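Local coordinates for protein AgaA (Rhizobium radiobacter, PDB 6HLX) that binds the opine agropinic acid as a periplasmic solute-binding protein and probably hands it to an ABC transporter for import, at residues Val125-Ile128 with Asp129-Leu133. Residues are numbered along the deposited sequence; the frame is centred on the assembly and turned at random.
Sequences VAMI and DYLAL
The short helix 127-131, packed against the antiparallel sheet that includes strands 37-39, 45-55 and 61-66 of this solute-binding protein, shows how a little over one helical turn is closed by backbone hydrogen bonds, with side chains four residues apart touching lightly beside them. A126, just ahead of the helix, and Y130 make the first such pair: Y130 N donates a hydrogen bond to A126 O, 3.0 Å away, with an N-H...O angle of 158°. One turn is closed in this way, and the methyl CB of A126 lies 4.1 Å from CE2 of the Y130 ring. With CG of Y130 beside its own backbone N (chi1 -76°), the ring lies alongside the A126 peptide, its CD2 3.4 Å from A126 O. M127 and L131 repeat the spacing: L131 N is hydrogen-bonded to M127 O at 3.0 Å, the donor tilted 19° from the carbonyl plane, and reaches I128 O more weakly at 3.1 Å. Here M127 CG meets L131 CD1 at 4.2 Å, the two side chains crossing at a slant. Beyond the helix, Y130 OH is hydrogen-bonded to D387 O, and D129 OD1 to Y39 OH, while I128 and L131 lie against F64 and V37. Backbone bonds thus set the turn and apolar contacts line its flanks, whereas the polar ends of Y130 and D129 tie this largely buried helix to a loop and to the neighbouring sheet.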
ATOM      1  N   VAL A 125     -13.176  15.006  -1.549  1.00 21.00           N
ATOM      2  CA  VAL A 125     -13.734  14.184  -2.635  1.00 20.38           C
ATOM      3  C   VAL A 125     -13.052  12.770  -2.627  1.00 23.80           C
ATOM      4  O   VAL A 125     -13.426  11.917  -3.432  1.00 24.45           O
ATOM      5  CB  VAL A 125     -13.547  14.875  -4.015  1.00 24.33           C
ATOM      6  CG1 VAL A 125     -14.320  16.197  -4.072  1.00 24.82           C
ATOM      7  CG2 VAL A 125     -12.058  15.083  -4.333  1.00 23.90           C
ATOM      8  N   ALA A 126     -12.034  12.557  -1.759  1.00 20.52           N
ATOM      9  CA  ALA A 126     -11.303  11.278  -1.674  1.00 20.49           C
ATOM     10  C   ALA A 126     -11.710  10.430  -0.457  1.00 22.54           C
ATOM     11  O   ALA A 126     -11.178   9.337  -0.277  1.00 22.31           O
ATOM     12  CB  ALA A 126      -9.811  11.544  -1.631  1.00 21.87           C
ATOM     13  N   MET A 127     -12.599  10.952   0.407  1.00 20.72           N
ATOM     14  CA  MET A 127     -13.008  10.244   1.620  1.00 19.95           C
ATOM     15  C   MET A 127     -13.563   8.856   1.316  1.00 22.39           C
ATOM     16  O   MET A 127     -13.230   7.906   2.033  1.00 21.37           O
ATOM     17  CB  MET A 127     -14.010  11.080   2.434  1.00 22.16           C
ATOM     18  CG  MET A 127     -14.393  10.463   3.794  1.00 25.04           C
ATOM     19  SD  MET A 127     -12.958  10.033   4.828  1.00 29.66           S
ATOM     20  CE  MET A 127     -12.240  11.633   5.120  1.00 27.04           C
ATOM     21  N   ILE A 128     -14.426   8.724   0.279  1.00 19.96           N
ATOM     22  CA  ILE A 128     -14.969   7.386  -0.042  1.00 19.30           C
ATOM     23  C   ILE A 128     -13.821   6.411  -0.387  1.00 22.43           C
ATOM     24  O   ILE A 128     -13.798   5.262   0.086  1.00 21.45           O
ATOM     25  CB  ILE A 128     -16.038   7.463  -1.175  1.00 22.97           C
ATOM     26  CG1 ILE A 128     -17.305   8.216  -0.699  1.00 24.82           C
ATOM     27  CG2 ILE A 128     -16.413   6.078  -1.704  1.00 23.11           C
ATOM     28  CD1 ILE A 128     -18.146   7.493   0.390  1.00 26.91           C
ATOM     29  N   ASP A 129     -12.818   6.914  -1.135  1.00 20.18           N
ATOM     30  CA  ASP A 129     -11.653   6.072  -1.487  1.00 18.90           C
ATOM     31  C   ASP A 129     -10.863   5.657  -0.237  1.00 21.04           C
ATOM     32  O   ASP A 129     -10.478   4.483  -0.117  1.00 20.03           O
ATOM     33  CB  ASP A 129     -10.741   6.795  -2.480  1.00 19.35           C
ATOM     34  CG  ASP A 129     -11.409   7.004  -3.828  1.00 25.98           C
ATOM     35  OD1 ASP A 129     -11.315   6.110  -4.675  1.00 26.49           O
ATOM     36  OD2 ASP A 129     -12.022   8.065  -4.029  1.00 25.99           O
ATOM     37  N   TYR A 130     -10.655   6.583   0.717  1.00 19.59           N
ATOM     38  CA  TYR A 130      -9.933   6.232   1.952  1.00 19.15           C
ATOM     39  C   TYR A 130     -10.726   5.248   2.822  1.00 21.20           C
ATOM     40  O   TYR A 130     -10.122   4.428   3.518  1.00 20.73           O
ATOM     41  CB  TYR A 130      -9.460   7.465   2.733  1.00 21.26           C
ATOM     42  CG  TYR A 130      -8.239   8.109   2.093  1.00 22.15           C
ATOM     43  CD1 TYR A 130      -7.023   7.428   2.022  1.00 23.64           C
ATOM     44  CD2 TYR A 130      -8.287   9.414   1.604  1.00 24.43           C
ATOM     45  CE1 TYR A 130      -5.890   8.020   1.458  1.00 25.92           C
ATOM     46  CE2 TYR A 130      -7.154  10.019   1.050  1.00 24.68           C
ATOM     47  CZ  TYR A 130      -5.964   9.311   0.966  1.00 30.33           C
ATOM     48  OH  TYR A 130      -4.835   9.876   0.414  1.00 33.18           O
ATOM     49  N   LEU A 131     -12.071   5.246   2.689  1.00 19.61           N
ATOM     50  CA  LEU A 131     -12.889   4.272   3.414  1.00 19.99           C
ATOM     51  C   LEU A 131     -12.791   2.870   2.794  1.00 22.60           C
ATOM     52  O   LEU A 131     -13.210   1.874   3.412  1.00 21.40           O
ATOM     53  CB  LEU A 131     -14.352   4.756   3.530  1.00 19.91           C
ATOM     54  CG  LEU A 131     -14.517   5.966   4.453  1.00 22.27           C
ATOM     55  CD1 LEU A 131     -15.880   6.601   4.264  1.00 22.33           C
ATOM     56  CD2 LEU A 131     -14.285   5.565   5.975  1.00 18.97           C
ATOM     57  N   ALA A 132     -12.197   2.791   1.579  1.00 20.17           N
ATOM     58  CA  ALA A 132     -11.969   1.509   0.905  1.00 20.17           C
ATOM     59  C   ALA A 132     -10.599   0.938   1.299  1.00 21.18           C
ATOM     60  O   ALA A 132     -10.260  -0.147   0.852  1.00 20.00           O
ATOM     61  CB  ALA A 132     -12.050   1.679  -0.612  1.00 20.83           C
ATOM     62  N   LEU A 133      -9.784   1.653   2.096  1.00 18.90           N
ATOM     63  CA  LEU A 133      -8.473   1.084   2.464  1.00 18.62           C
ATOM     64  C   LEU A 133      -8.647  -0.259   3.167  1.00 21.05           C
ATOM     65  O   LEU A 133      -9.559  -0.388   3.987  1.00 20.11           O
ATOM     66  CB  LEU A 133      -7.710   2.012   3.438  1.00 19.04           C
ATOM     67  CG  LEU A 133      -7.106   3.283   2.856  1.00 23.22           C
ATOM     68  CD1 LEU A 133      -6.793   4.239   3.976  1.00 24.84           C
ATOM     69  CD2 LEU A 133      -5.818   2.986   2.048  1.00 23.57           C
TER